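Local coordinates for protein pertussis toxin-like subunit ArtA (Escherichia coli, PDB 4Z9D) that probably transfers ADP-ribose from NAD to trimeric G proteins of the host cell, as the enzymatic A subunit of a pertussis-like AB5 toxin, at residues D5-V10 against Y80-N85; D21-H26 against E123-E128. The protein carries 2 engineered substitutions. One frame throughout, in Å; residues are numbered along the deposited sequence.

Interaction 1 pairs strands 6-11 and 77-83 of the four-stranded antiparallel sheet and is buried, with no exposed residue among those that touch. Interaction 2, the two-stranded ladder of 23-24 with 124-125, is partly buried, with Arg-24 and Glu-123 on its exposed side. Five backbone bonds and apolar packing join 5-10 to 80-85; three backbone bonds join 21-26 to 123-128, with a salt bridge, a guanidinium-imidazole stack and a histidine-to-carbonyl bond added. The two meet where Phe-23 and Ile-125 pack on Tyr-80 and Ile-82, with Phe-23 CZ 3.6 Å from Tyr-80 CD2. Both reach NAD, interaction 1 at its nicotinamide and phosphates, interaction 2 at its adenine and a phosphate.

Interaction 1 (D5-V10 against Y80-N85). With NAD (nicotinamide-adenine-dinucleotide), chain F.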
ATOM      1  N   ASP A   5      12.070   1.028   8.897  1.00 12.27           N
ATOM      2  CA  ASP A   5      11.230   0.475   7.849  1.00 13.05           C
ATOM      3  C   ASP A   5      10.585   1.603   7.053  1.00 13.67           C
ATOM      4  O   ASP A   5       9.910   2.464   7.618  1.00 10.33           O
ATOM      5  CB  ASP A   5      10.133  -0.418   8.433  1.00 17.29           C
ATOM      6  CG  ASP A   5      10.646  -1.768   8.898  1.00 21.63           C
ATOM      7  OD1 ASP A   5      11.682  -2.238   8.372  1.00 21.18           O
ATOM      8  OD2 ASP A   5      10.012  -2.348   9.813  1.00 15.17           O
ATOM      9  N   PHE A   6      10.811   1.614   5.746  1.00 10.99           N
ATOM     10  CA  PHE A   6      10.098   2.542   4.867  1.00 11.19           C
ATOM     11  C   PHE A   6       9.303   1.749   3.855  1.00  8.33           C
ATOM     12  O   PHE A   6       9.721   0.662   3.463  1.00 10.09           O
ATOM     13  CB  PHE A   6      11.062   3.507   4.167  1.00 11.69           C
ATOM     14  CG  PHE A   6      11.645   4.539   5.087  1.00  9.28           C
ATOM     15  CD1 PHE A   6      12.865   4.320   5.711  1.00 12.25           C
ATOM     16  CD2 PHE A   6      10.971   5.720   5.336  1.00  9.94           C
ATOM     17  CE1 PHE A   6      13.402   5.263   6.560  1.00 12.20           C
ATOM     18  CE2 PHE A   6      11.498   6.668   6.192  1.00 11.21           C
ATOM     19  CZ  PHE A   6      12.721   6.439   6.805  1.00 11.50           C
ATOM     20  N   VAL A   7       8.139   2.264   3.474  1.00  6.07           N
ATOM     21  CA  VAL A   7       7.331   1.629   2.439  1.00  7.50           C
ATOM     22  C   VAL A   7       6.878   2.636   1.385  1.00  6.85           C
ATOM     23  O   VAL A   7       6.993   3.853   1.578  1.00  8.86           O
ATOM     24  CB  VAL A   7       6.074   0.933   3.037  1.00  8.43           C
ATOM     25  CG1 VAL A   7       6.474  -0.156   4.023  1.00 11.06           C
ATOM     26  CG2 VAL A   7       5.171   1.947   3.718  1.00  7.39           C
ATOM     27  N   TYR A   8       6.390   2.119   0.264  1.00  5.67           N
ATOM     28  CA  TYR A   8       5.842   2.958  -0.793  1.00  9.53           C
ATOM     29  C   TYR A   8       4.349   2.749  -1.004  1.00  7.96           C
ATOM     30  O   TYR A   8       3.836   1.641  -0.831  1.00  8.59           O
ATOM     31  CB  TYR A   8       6.522   2.687  -2.121  1.00  5.96           C
ATOM     32  CG  TYR A   8       8.000   2.936  -2.175  1.00  6.33           C
ATOM     33  CD1 TYR A   8       8.490   4.220  -2.342  1.00  6.60           C
ATOM     34  CD2 TYR A   8       8.896   1.883  -2.125  1.00  8.54           C
ATOM     35  CE1 TYR A   8       9.857   4.453  -2.440  1.00 10.93           C
ATOM     36  CE2 TYR A   8      10.265   2.106  -2.203  1.00 10.43           C
ATOM     37  CZ  TYR A   8      10.732   3.393  -2.366  1.00 11.32           C
ATOM     38  OH  TYR A   8      12.089   3.609  -2.457  1.00 18.72           O
ATOM     39  N   ARG A   9       3.671   3.798  -1.453  1.00  7.09           N
ATOM     40  CA  ARG A   9       2.284   3.654  -1.899  1.00 10.05           C
ATOM     41  C   ARG A   9       2.057   4.456  -3.168  1.00  7.07           C
ATOM     42  O   ARG A   9       2.444   5.615  -3.244  1.00  7.67           O
ATOM     43  CB  ARG A   9       1.288   4.096  -0.808  1.00  7.29           C
ATOM     44  CG  ARG A   9      -0.172   4.089  -1.296  1.00  7.47           C
ATOM     45  CD  ARG A   9      -1.213   4.262  -0.179  1.00  7.41           C
ATOM     46  NE  ARG A   9      -2.541   4.467  -0.774  1.00  8.01           N
ATOM     47  CZ  ARG A   9      -3.310   3.503  -1.259  1.00 10.76           C
ATOM     48  NH1 ARG A   9      -2.929   2.234  -1.170  1.00  8.52           N
ATOM     49  NH2 ARG A   9      -4.483   3.809  -1.814  1.00 10.45           N
ATOM     50  N   VAL A  10       1.457   3.819  -4.168  1.00  9.18           N
ATOM     51  CA  VAL A  10       1.020   4.512  -5.369  1.00 10.41           C
ATOM     52  C   VAL A  10      -0.431   4.963  -5.179  1.00  8.97           C
ATOM     53  O   VAL A  10      -1.288   4.160  -4.823  1.00  8.91           O
ATOM     54  CB  VAL A  10       1.148   3.613  -6.608  1.00  9.08           C
ATOM     55  CG1 VAL A  10       0.678   4.363  -7.862  1.00 12.46           C
ATOM     56  CG2 VAL A  10       2.590   3.190  -6.780  1.00 10.19           C
ATOM     57  N   TYR A  80       4.378   7.649  -3.120  1.00  7.82           N
ATOM     58  CA  TYR A  80       4.699   8.214  -1.816  1.00  9.25           C
ATOM     59  C   TYR A  80       5.667   7.318  -1.063  1.00  9.57           C
ATOM     60  O   TYR A  80       5.517   6.093  -1.069  1.00  7.00           O
ATOM     61  CB  TYR A  80       3.419   8.411  -0.992  1.00  5.33           C
ATOM     62  CG  TYR A  80       2.530   9.503  -1.508  1.00  7.06           C
ATOM     63  CD1 TYR A  80       2.675  10.811  -1.047  1.00  9.80           C
ATOM     64  CD2 TYR A  80       1.551   9.239  -2.457  1.00  7.72           C
ATOM     65  CE1 TYR A  80       1.862  11.819  -1.514  1.00 11.70           C
ATOM     66  CE2 TYR A  80       0.747  10.244  -2.947  1.00 10.23           C
ATOM     67  CZ  TYR A  80       0.902  11.532  -2.466  1.00 11.27           C
ATOM     68  OH  TYR A  80       0.092  12.539  -2.940  1.00 14.42           O
ATOM     69  N   ARG A  81       6.666   7.919  -0.426  1.00  9.41           N
ATOM     70  CA  ARG A  81       7.539   7.162   0.462  1.00  5.50           C
ATOM     71  C   ARG A  81       7.099   7.411   1.884  1.00  8.28           C
ATOM     72  O   ARG A  81       6.887   8.552   2.277  1.00  8.22           O
ATOM     73  CB  ARG A  81       9.008   7.553   0.301  1.00  8.62           C
ATOM     74  CG  ARG A  81       9.913   6.526   0.965  1.00  9.13           C
ATOM     75  CD  ARG A  81      11.349   7.003   1.120  1.00 16.03           C
ATOM     76  NE  ARG A  81      11.920   7.556  -0.104  1.00 16.34           N
ATOM     77  CZ  ARG A  81      12.937   7.021  -0.776  1.00 18.82           C
ATOM     78  NH1 ARG A  81      13.498   5.888  -0.369  1.00 19.44           N
ATOM     79  NH2 ARG A  81      13.395   7.624  -1.866  1.00 20.44           N
ATOM     80  N   ILE A  82       6.963   6.340   2.659  1.00  4.40           N
ATOM     81  CA  ILE A  82       6.318   6.435   3.964  1.00  5.62           C
ATOM     82  C   ILE A  82       7.115   5.743   5.054  1.00  6.01           C
ATOM     83  O   ILE A  82       7.561   4.619   4.873  1.00  5.97           O
ATOM     84  CB  ILE A  82       4.903   5.800   3.925  1.00  6.50           C
ATOM     85  CG1 ILE A  82       4.076   6.338   2.749  1.00  6.51           C
ATOM     86  CG2 ILE A  82       4.155   5.984   5.265  1.00  8.32           C
ATOM     87  CD1 ILE A  82       2.845   5.485   2.440  1.00  6.83           C
ATOM     88  N   ARG A  83       7.294   6.404   6.200  1.00  7.07           N
ATOM     89  CA  ARG A  83       7.884   5.724   7.344  1.00  5.88           C
ATOM     90  C   ARG A  83       6.856   4.797   7.979  1.00  7.02           C
ATOM     91  O   ARG A  83       5.747   5.212   8.322  1.00  7.72           O
ATOM     92  CB  ARG A  83       8.415   6.719   8.381  1.00  7.95           C
ATOM     93  CG  ARG A  83       8.849   6.053   9.687  1.00  9.00           C
ATOM     94  CD  ARG A  83       9.632   7.024  10.565  1.00  8.59           C
ATOM     95  NE  ARG A  83       8.820   8.173  10.963  1.00  9.29           N
ATOM     96  CZ  ARG A  83       7.864   8.139  11.894  1.00 11.62           C
ATOM     97  NH1 ARG A  83       7.581   7.005  12.527  1.00  8.73           N
ATOM     98  NH2 ARG A  83       7.187   9.241  12.191  1.00 15.19           N
ATOM     99  N   ALA A  84       7.211   3.522   8.091  1.00  8.23           N
ATOM    100  CA  ALA A  84       6.314   2.534   8.681  1.00  7.76           C
ATOM    101  C   ALA A  84       6.483   2.524  10.190  1.00  9.58           C
ATOM    102  O   ALA A  84       7.567   2.811  10.704  1.00 13.86           O
ATOM    103  CB  ALA A  84       6.587   1.141   8.115  1.00  8.35           C
ATOM    104  N   ASN A  85       5.404   2.228  10.895  1.00  8.55           N
ATOM    105  CA  ASN A  85       5.472   2.029  12.345  1.00 10.97           C
ATOM    106  C   ASN A  85       4.507   0.912  12.741  1.00  8.65           C
ATOM    107  O   ASN A  85       4.195   0.064  11.909  1.00  6.87           O
ATOM    108  CB  ASN A  85       5.202   3.335  13.104  1.00 12.88           C
ATOM    109  CG  ASN A  85       3.872   3.962  12.766  1.00 15.81           C
ATOM    110  OD1 ASN A  85       2.972   3.314  12.227  1.00 15.02           O
ATOM    111  ND2 ASN A  85       3.730   5.246  13.107  1.00 14.74           N
TER
HETATM  112  PA  NAD F 202      -7.280   1.715  -3.149  1.00 18.45           P
HETATM  113  O1A NAD F 202      -6.695   1.902  -1.796  1.00 18.11           O
HETATM  114  O2A NAD F 202      -8.747   1.529  -3.293  1.00 23.19           O
HETATM  115  O5B NAD F 202      -6.779   2.971  -4.058  1.00 20.54           O
HETATM  116  C5B NAD F 202      -7.202   3.211  -5.410  1.00 17.85           C
HETATM  117  C4B NAD F 202      -7.642   4.687  -5.504  1.00 21.31           C
HETATM  118  O4B NAD F 202      -8.853   4.907  -4.720  1.00 22.77           O
HETATM  119  C3B NAD F 202      -6.619   5.558  -4.838  1.00 19.75           C
HETATM  120  O3B NAD F 202      -5.512   5.752  -5.771  1.00 21.62           O
HETATM  121  C2B NAD F 202      -7.431   6.813  -4.690  1.00 20.34           C
HETATM  122  O2B NAD F 202      -7.727   7.296  -5.989  1.00 21.14           O
HETATM  123  C1B NAD F 202      -8.734   6.231  -4.120  1.00 24.13           C
HETATM  124  N9A NAD F 202      -8.817   5.952  -2.642  1.00 20.96           N
HETATM  125  C8A NAD F 202      -8.267   5.031  -1.852  1.00 20.06           C
HETATM  126  N7A NAD F 202      -8.726   5.224  -0.613  1.00 19.34           N
HETATM  127  C5A NAD F 202      -9.580   6.252  -0.634  1.00 22.05           C
HETATM  128  C6A NAD F 202     -10.311   6.847   0.326  1.00 21.39           C
HETATM  129  N6A NAD F 202     -10.201   6.351   1.556  1.00 18.66           N
HETATM  130  N1A NAD F 202     -11.115   7.893   0.072  1.00 21.41           N
HETATM  131  C2A NAD F 202     -11.191   8.365  -1.237  1.00 29.33           C
HETATM  132  N3A NAD F 202     -10.419   7.733  -2.221  1.00 22.35           N
HETATM  133  C4A NAD F 202      -9.635   6.692  -1.896  1.00 22.76           C
HETATM  134  O3  NAD F 202      -6.586   0.481  -3.849  1.00 14.58           O
HETATM  135  PN  NAD F 202      -4.977   0.243  -3.861  1.00 16.80           P
HETATM  136  O1N NAD F 202      -4.370   0.686  -2.576  1.00 17.73           O
HETATM  137  O2N NAD F 202      -4.435   0.718  -5.153  1.00 20.91           O
HETATM  138  O5D NAD F 202      -4.985  -1.347  -3.833  1.00 19.02           O
HETATM  139  C5D NAD F 202      -5.684  -2.125  -4.813  1.00 22.02           C
HETATM  140  C4D NAD F 202      -5.012  -3.495  -4.955  1.00 18.57           C
HETATM  141  O4D NAD F 202      -3.593  -3.193  -5.184  1.00 16.99           O
HETATM  142  C3D NAD F 202      -5.094  -4.308  -3.649  1.00 15.83           C
HETATM  143  O3D NAD F 202      -5.039  -5.713  -3.923  1.00 20.61           O
HETATM  144  C2D NAD F 202      -3.788  -3.883  -3.008  1.00 16.63           C
HETATM  145  O2D NAD F 202      -3.379  -4.817  -1.983  1.00 20.25           O
HETATM  146  C1D NAD F 202      -2.821  -3.885  -4.185  1.00 18.82           C
HETATM  147  N1N NAD F 202      -1.575  -3.124  -3.817  1.00 16.07           N
HETATM  148  C2N NAD F 202      -1.510  -1.720  -4.002  1.00 12.48           C
HETATM  149  C3N NAD F 202      -0.391  -0.973  -3.636  1.00 12.48           C
HETATM  150  C7N NAD F 202      -0.334   0.419  -3.840  1.00 12.36           C
HETATM  151  O7N NAD F 202       0.868   1.020  -3.727  1.00 11.53           O
HETATM  152  N7N NAD F 202      -1.453   1.063  -4.183  1.00 11.22           N
HETATM  153  C4N NAD F 202       0.690  -1.641  -3.065  1.00 13.94           C
HETATM  154  C5N NAD F 202       0.647  -3.022  -2.880  1.00 13.43           C
HETATM  155  C6N NAD F 202      -0.471  -3.770  -3.236  1.00 14.43           C
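Val-7 and Ile-82 exchange two backbone bonds, Val-7 N to Ile-82 O at 2.8 Å and Ile-82 N to Val-7 O at 2.7 Å; the two side chains share one face, where Val-7 CG2 rests 3.9 Å from Ile-82 CB. The next hydrogen-bonded pair, Arg-9 with Tyr-80, repeats the pattern; Tyr-80 N points almost straight at Arg-9 O (177° at the hydrogen). On the other face Phe-6 lays CE2 3.8 Å from Arg-83 CB, while Tyr-8 runs beside Arg-81 with CE1 over the guanidinium centre. Arg-81 NE is paired with Glu-132 on the next strand. This is the ladder between the first two strands of the four-stranded antiparallel sheet of the ADP-ribosyltransferase fold; Tyr-8 also bonds Thr-54 by its backbone. The far end binds NAD. Arg-9 has CG anti to N (chi1 174°) and stays extended to NE. Its NH1 donates to NAD O1N, and NH2 to NAD O1A at 2.9 Å. Val-10 grips the carboxamide twice: Val-10 N donates to NAD O7N at 2.9 Å and Val-10 O accepts from NAD N7N at 3.2 Å. Behind them, Asp-11 forms a salt bridge with Arg-9 NH2, Ala-52 O accepts from NH1, and the Phe-23 ring makes a cation-pi contact with the Arg-9 guanidinium.

Interaction 2 (D21-H26 against E123-E128); sequences DGFRSH and EHIPGE. With NAD (nicotinamide-adenine-dinucleotide), chain F.
Asp-21 O meets the edge of the His-124 ring, 3.3 Å from CE1, where helix 15-21 ends. Gly-22 turns the chain out of that helix with positive phi (70°), and its CA-H meets Ile-125 O, CA to O 3.1 Å. Phe-23 pairs with Ile-125 through two backbone bonds. Phe-23 O also accepts from His-124 ND1 at 2.7 Å, a bent bond tilted from both the carbonyl and ring planes; the two donors approach from opposite faces of the carbonyl. On the buried side, Phe-23 CD2 lies 4.1 Å from Ile-125 CD1. Arg-24 extends to CD, then bends at chi3 (-61°), and its guanidinium lies flat on His-124, planes 11° and centres 4.5 Å apart, with NH1 toward the ring's rim. Pro-126 N lies over the rim of the opposite face. Bond and stack together restrict the imidazole. Arg-24 NH2 donates to Glu-123 OE2 at 3.0 Å, a salt bridge in which OE2 accepts through its anti lone pair and lies in the guanidinium plane. Ser-25 N closes the ladder on Glu-123 O at 2.8 Å, and Ser-25 OG turns to Gly-27 O. His-26 NE2 bonds NAD O2A at 2.7 Å, and NAD N7A lies over one ring face; NAD N6A adds a weak bond to Arg-24 O. With Arg-24, Ser-25 and His-26 all in the NAD pocket, this short antiparallel ladder borders its adenine end in the ADP-ribosyltransferase fold.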
ATOM      1  N   ASP A  21      -3.405  15.423   5.008  1.00 13.73           N
ATOM      2  CA  ASP A  21      -4.406  14.498   5.546  1.00 11.71           C
ATOM      3  C   ASP A  21      -3.928  13.075   5.794  1.00 16.00           C
ATOM      4  O   ASP A  21      -4.557  12.331   6.547  1.00 11.87           O
ATOM      5  CB  ASP A  21      -5.601  14.433   4.595  1.00 15.41           C
ATOM      6  CG  ASP A  21      -6.292  15.765   4.440  1.00 20.74           C
ATOM      7  OD1 ASP A  21      -6.095  16.619   5.317  1.00 21.80           O
ATOM      8  OD2 ASP A  21      -7.012  15.963   3.437  1.00 18.68           O
ATOM      9  N   GLY A  22      -2.817  12.694   5.170  1.00 11.28           N
ATOM     10  CA  GLY A  22      -2.387  11.311   5.224  1.00 10.82           C
ATOM     11  C   GLY A  22      -3.319  10.432   4.411  1.00 11.92           C
ATOM     12  O   GLY A  22      -4.084  10.931   3.579  1.00 11.96           O
ATOM     13  N   PHE A  23      -3.233   9.123   4.624  1.00  9.10           N
ATOM     14  CA  PHE A  23      -4.125   8.172   3.974  1.00  9.23           C
ATOM     15  C   PHE A  23      -5.144   7.631   4.957  1.00  9.29           C
ATOM     16  O   PHE A  23      -4.829   7.457   6.131  1.00 10.34           O
ATOM     17  CB  PHE A  23      -3.337   7.003   3.364  1.00  8.58           C
ATOM     18  CG  PHE A  23      -2.358   7.408   2.287  1.00  8.12           C
ATOM     19  CD1 PHE A  23      -2.804   7.698   1.007  1.00 12.51           C
ATOM     20  CD2 PHE A  23      -0.989   7.424   2.533  1.00  8.40           C
ATOM     21  CE1 PHE A  23      -1.907   8.048  -0.003  1.00 10.42           C
ATOM     22  CE2 PHE A  23      -0.083   7.764   1.518  1.00  8.85           C
ATOM     23  CZ  PHE A  23      -0.546   8.072   0.256  1.00  8.76           C
ATOM     24  N   ARG A  24      -6.364   7.375   4.489  1.00 10.22           N
ATOM     25  CA  ARG A  24      -7.363   6.707   5.319  1.00 11.67           C
ATOM     26  C   ARG A  24      -7.995   5.555   4.542  1.00 11.98           C
ATOM     27  O   ARG A  24      -8.229   5.664   3.336  1.00  9.49           O
ATOM     28  CB  ARG A  24      -8.437   7.701   5.799  1.00 10.66           C
ATOM     29  CG  ARG A  24      -9.554   7.054   6.621  1.00 14.45           C
ATOM     30  CD  ARG A  24     -10.331   8.068   7.484  1.00 15.42           C
ATOM     31  NE  ARG A  24      -9.494   8.744   8.474  1.00 15.74           N
ATOM     32  CZ  ARG A  24      -9.148   8.247   9.662  1.00 12.08           C
ATOM     33  NH1 ARG A  24      -8.388   8.968  10.473  1.00 16.77           N
ATOM     34  NH2 ARG A  24      -9.536   7.034  10.041  1.00 10.71           N
ATOM     35  N   SER A  25      -8.267   4.445   5.227  1.00  9.98           N
ATOM     36  CA  SER A  25      -8.833   3.275   4.559  1.00 11.20           C
ATOM     37  C   SER A  25     -10.255   3.571   4.107  1.00 12.56           C
ATOM     38  O   SER A  25     -10.864   4.537   4.564  1.00 13.19           O
ATOM     39  CB  SER A  25      -8.850   2.063   5.485  1.00  8.40           C
ATOM     40  OG  SER A  25      -9.623   2.333   6.647  1.00 11.60           O
ATOM     41  N   HIS A  26     -10.778   2.738   3.213  1.00 11.33           N
ATOM     42  CA  HIS A  26     -12.168   2.871   2.767  1.00 13.55           C
ATOM     43  C   HIS A  26     -13.156   2.633   3.908  1.00 16.07           C
ATOM     44  O   HIS A  26     -14.165   3.332   4.041  1.00 12.41           O
ATOM     45  CB  HIS A  26     -12.473   1.885   1.639  1.00 12.98           C
ATOM     46  CG  HIS A  26     -11.775   2.197   0.357  1.00 16.50           C
ATOM     47  ND1 HIS A  26     -12.193   3.202  -0.491  1.00 19.07           N
ATOM     48  CD2 HIS A  26     -10.704   1.617  -0.241  1.00 14.33           C
ATOM     49  CE1 HIS A  26     -11.396   3.239  -1.544  1.00 20.54           C
ATOM     50  NE2 HIS A  26     -10.489   2.291  -1.421  1.00 21.93           N
ATOM     51  N   GLU A 123      -6.376   1.292   9.039  1.00  9.97           N
ATOM     52  CA  GLU A 123      -7.202   2.499   9.224  1.00  9.01           C
ATOM     53  C   GLU A 123      -6.606   3.810   8.681  1.00  8.98           C
ATOM     54  O   GLU A 123      -7.245   4.491   7.878  1.00 10.96           O
ATOM     55  CB  GLU A 123      -7.572   2.701  10.708  1.00 10.25           C
ATOM     56  CG  GLU A 123      -8.748   3.681  10.866  1.00 12.41           C
ATOM     57  CD  GLU A 123      -9.023   4.139  12.305  1.00 15.94           C
ATOM     58  OE1 GLU A 123      -8.894   3.332  13.255  1.00 15.97           O
ATOM     59  OE2 GLU A 123      -9.355   5.331  12.476  1.00 16.50           O
ATOM     60  N   HIS A 124      -5.407   4.181   9.112  1.00  7.78           N
ATOM     61  CA  HIS A 124      -4.936   5.546   8.854  1.00  7.24           C
ATOM     62  C   HIS A 124      -3.427   5.664   8.934  1.00  9.28           C
ATOM     63  O   HIS A 124      -2.830   5.264   9.921  1.00  7.47           O
ATOM     64  CB  HIS A 124      -5.580   6.523   9.865  1.00  8.33           C
ATOM     65  CG  HIS A 124      -5.104   7.937   9.745  1.00 10.33           C
ATOM     66  ND1 HIS A 124      -5.175   8.655   8.566  1.00 12.45           N
ATOM     67  CD2 HIS A 124      -4.540   8.774  10.650  1.00 12.66           C
ATOM     68  CE1 HIS A 124      -4.677   9.863   8.755  1.00  9.80           C
ATOM     69  NE2 HIS A 124      -4.280   9.962  10.005  1.00 11.59           N
ATOM     70  N   ILE A 125      -2.830   6.229   7.895  1.00  7.84           N
ATOM     71  CA  ILE A 125      -1.438   6.670   7.924  1.00  6.56           C
ATOM     72  C   ILE A 125      -1.396   8.187   8.033  1.00  8.36           C
ATOM     73  O   ILE A 125      -1.821   8.871   7.120  1.00  8.30           O
ATOM     74  CB  ILE A 125      -0.689   6.250   6.640  1.00  7.67           C
ATOM     75  CG1 ILE A 125      -0.744   4.731   6.458  1.00  7.00           C
ATOM     76  CG2 ILE A 125       0.765   6.772   6.643  1.00  6.59           C
ATOM     77  CD1 ILE A 125      -0.312   4.284   5.042  1.00  6.65           C
ATOM     78  N   PRO A 126      -0.861   8.721   9.139  1.00  8.14           N
ATOM     79  CA  PRO A 126      -0.758  10.178   9.271  1.00  9.96           C
ATOM     80  C   PRO A 126       0.116  10.853   8.201  1.00  8.80           C
ATOM     81  O   PRO A 126       1.082  10.261   7.704  1.00 11.28           O
ATOM     82  CB  PRO A 126      -0.135  10.358  10.663  1.00 10.58           C
ATOM     83  CG  PRO A 126      -0.402   9.066  11.388  1.00 13.57           C
ATOM     84  CD  PRO A 126      -0.381   8.009  10.332  1.00 11.93           C
ATOM     85  N   GLY A 127      -0.222  12.094   7.860  1.00 10.27           N
ATOM     86  CA  GLY A 127       0.597  12.889   6.963  1.00 10.65           C
ATOM     87  C   GLY A 127       2.032  13.013   7.430  1.00 10.27           C
ATOM     88  O   GLY A 127       2.960  13.022   6.615  1.00  9.89           O
ATOM     89  N   GLU A 128       2.214  13.081   8.747  1.00  7.93           N
ATOM     90  CA  GLU A 128       3.536  13.214   9.344  1.00  8.41           C
ATOM     91  C   GLU A 128       4.449  12.005   9.094  1.00  8.95           C
ATOM     92  O   GLU A 128       5.663  12.103   9.262  1.00  9.83           O
ATOM     93  CB  GLU A 128       3.401  13.485  10.848  1.00 15.65           C
ATOM     94  CG  GLU A 128       3.090  14.952  11.128  1.00 20.64           C
ATOM     95  CD  GLU A 128       2.750  15.241  12.581  1.00 26.59           C
ATOM     96  OE1 GLU A 128       2.914  16.413  12.995  1.00 30.68           O
ATOM     97  OE2 GLU A 128       2.311  14.311  13.303  1.00 24.94           O
TER
HETATM   98  PA  NAD F 202      -7.280   1.715  -3.149  1.00 18.45           P
HETATM   99  O1A NAD F 202      -6.695   1.902  -1.796  1.00 18.11           O
HETATM  100  O2A NAD F 202      -8.747   1.529  -3.293  1.00 23.19           O
HETATM  101  O5B NAD F 202      -6.779   2.971  -4.058  1.00 20.54           O
HETATM  102  C5B NAD F 202      -7.202   3.211  -5.410  1.00 17.85           C
HETATM  103  C4B NAD F 202      -7.642   4.687  -5.504  1.00 21.31           C
HETATM  104  O4B NAD F 202      -8.853   4.907  -4.720  1.00 22.77           O
HETATM  105  C3B NAD F 202      -6.619   5.558  -4.838  1.00 19.75           C
HETATM  106  O3B NAD F 202      -5.512   5.752  -5.771  1.00 21.62           O
HETATM  107  C2B NAD F 202      -7.431   6.813  -4.690  1.00 20.34           C
HETATM  108  O2B NAD F 202      -7.727   7.296  -5.989  1.00 21.14           O
HETATM  109  C1B NAD F 202      -8.734   6.231  -4.120  1.00 24.13           C
HETATM  110  N9A NAD F 202      -8.817   5.952  -2.642  1.00 20.96           N
HETATM  111  C8A NAD F 202      -8.267   5.031  -1.852  1.00 20.06           C
HETATM  112  N7A NAD F 202      -8.726   5.224  -0.613  1.00 19.34           N
HETATM  113  C5A NAD F 202      -9.580   6.252  -0.634  1.00 22.05           C
HETATM  114  C6A NAD F 202     -10.311   6.847   0.326  1.00 21.39           C
HETATM  115  N6A NAD F 202     -10.201   6.351   1.556  1.00 18.66           N
HETATM  116  N1A NAD F 202     -11.115   7.893   0.072  1.00 21.41           N
HETATM  117  C2A NAD F 202     -11.191   8.365  -1.237  1.00 29.33           C
HETATM  118  N3A NAD F 202     -10.419   7.733  -2.221  1.00 22.35           N
HETATM  119  C4A NAD F 202      -9.635   6.692  -1.896  1.00 22.76           C
HETATM  120  O3  NAD F 202      -6.586   0.481  -3.849  1.00 14.58           O
HETATM  121  PN  NAD F 202      -4.977   0.243  -3.861  1.00 16.80           P
HETATM  122  O1N NAD F 202      -4.370   0.686  -2.576  1.00 17.73           O
HETATM  123  O2N NAD F 202      -4.435   0.718  -5.153  1.00 20.91           O
HETATM  124  O5D NAD F 202      -4.985  -1.347  -3.833  1.00 19.02           O
HETATM  125  C5D NAD F 202      -5.684  -2.125  -4.813  1.00 22.02           C
HETATM  126  C4D NAD F 202      -5.012  -3.495  -4.955  1.00 18.57           C
HETATM  127  O4D NAD F 202      -3.593  -3.193  -5.184  1.00 16.99           O
HETATM  128  C3D NAD F 202      -5.094  -4.308  -3.649  1.00 15.83           C
HETATM  129  O3D NAD F 202      -5.039  -5.713  -3.923  1.00 20.61           O
HETATM  130  C2D NAD F 202      -3.788  -3.883  -3.008  1.00 16.63           C
HETATM  131  O2D NAD F 202      -3.379  -4.817  -1.983  1.00 20.25           O
HETATM  132  C1D NAD F 202      -2.821  -3.885  -4.185  1.00 18.82           C
HETATM  133  N1N NAD F 202      -1.575  -3.124  -3.817  1.00 16.07           N
HETATM  134  C2N NAD F 202      -1.510  -1.720  -4.002  1.00 12.48           C
HETATM  135  C3N NAD F 202      -0.391  -0.973  -3.636  1.00 12.48           C
HETATM  136  C7N NAD F 202      -0.334   0.419  -3.840  1.00 12.36           C
HETATM  137  O7N NAD F 202       0.868   1.020  -3.727  1.00 11.53           O
HETATM  138  N7N NAD F 202      -1.453   1.063  -4.183  1.00 11.22           N
HETATM  139  C4N NAD F 202       0.690  -1.641  -3.065  1.00 13.94           C
HETATM  140  C5N NAD F 202       0.647  -3.022  -2.880  1.00 13.43           C
HETATM  141  C6N NAD F 202      -0.471  -3.770  -3.236  1.00 14.43           C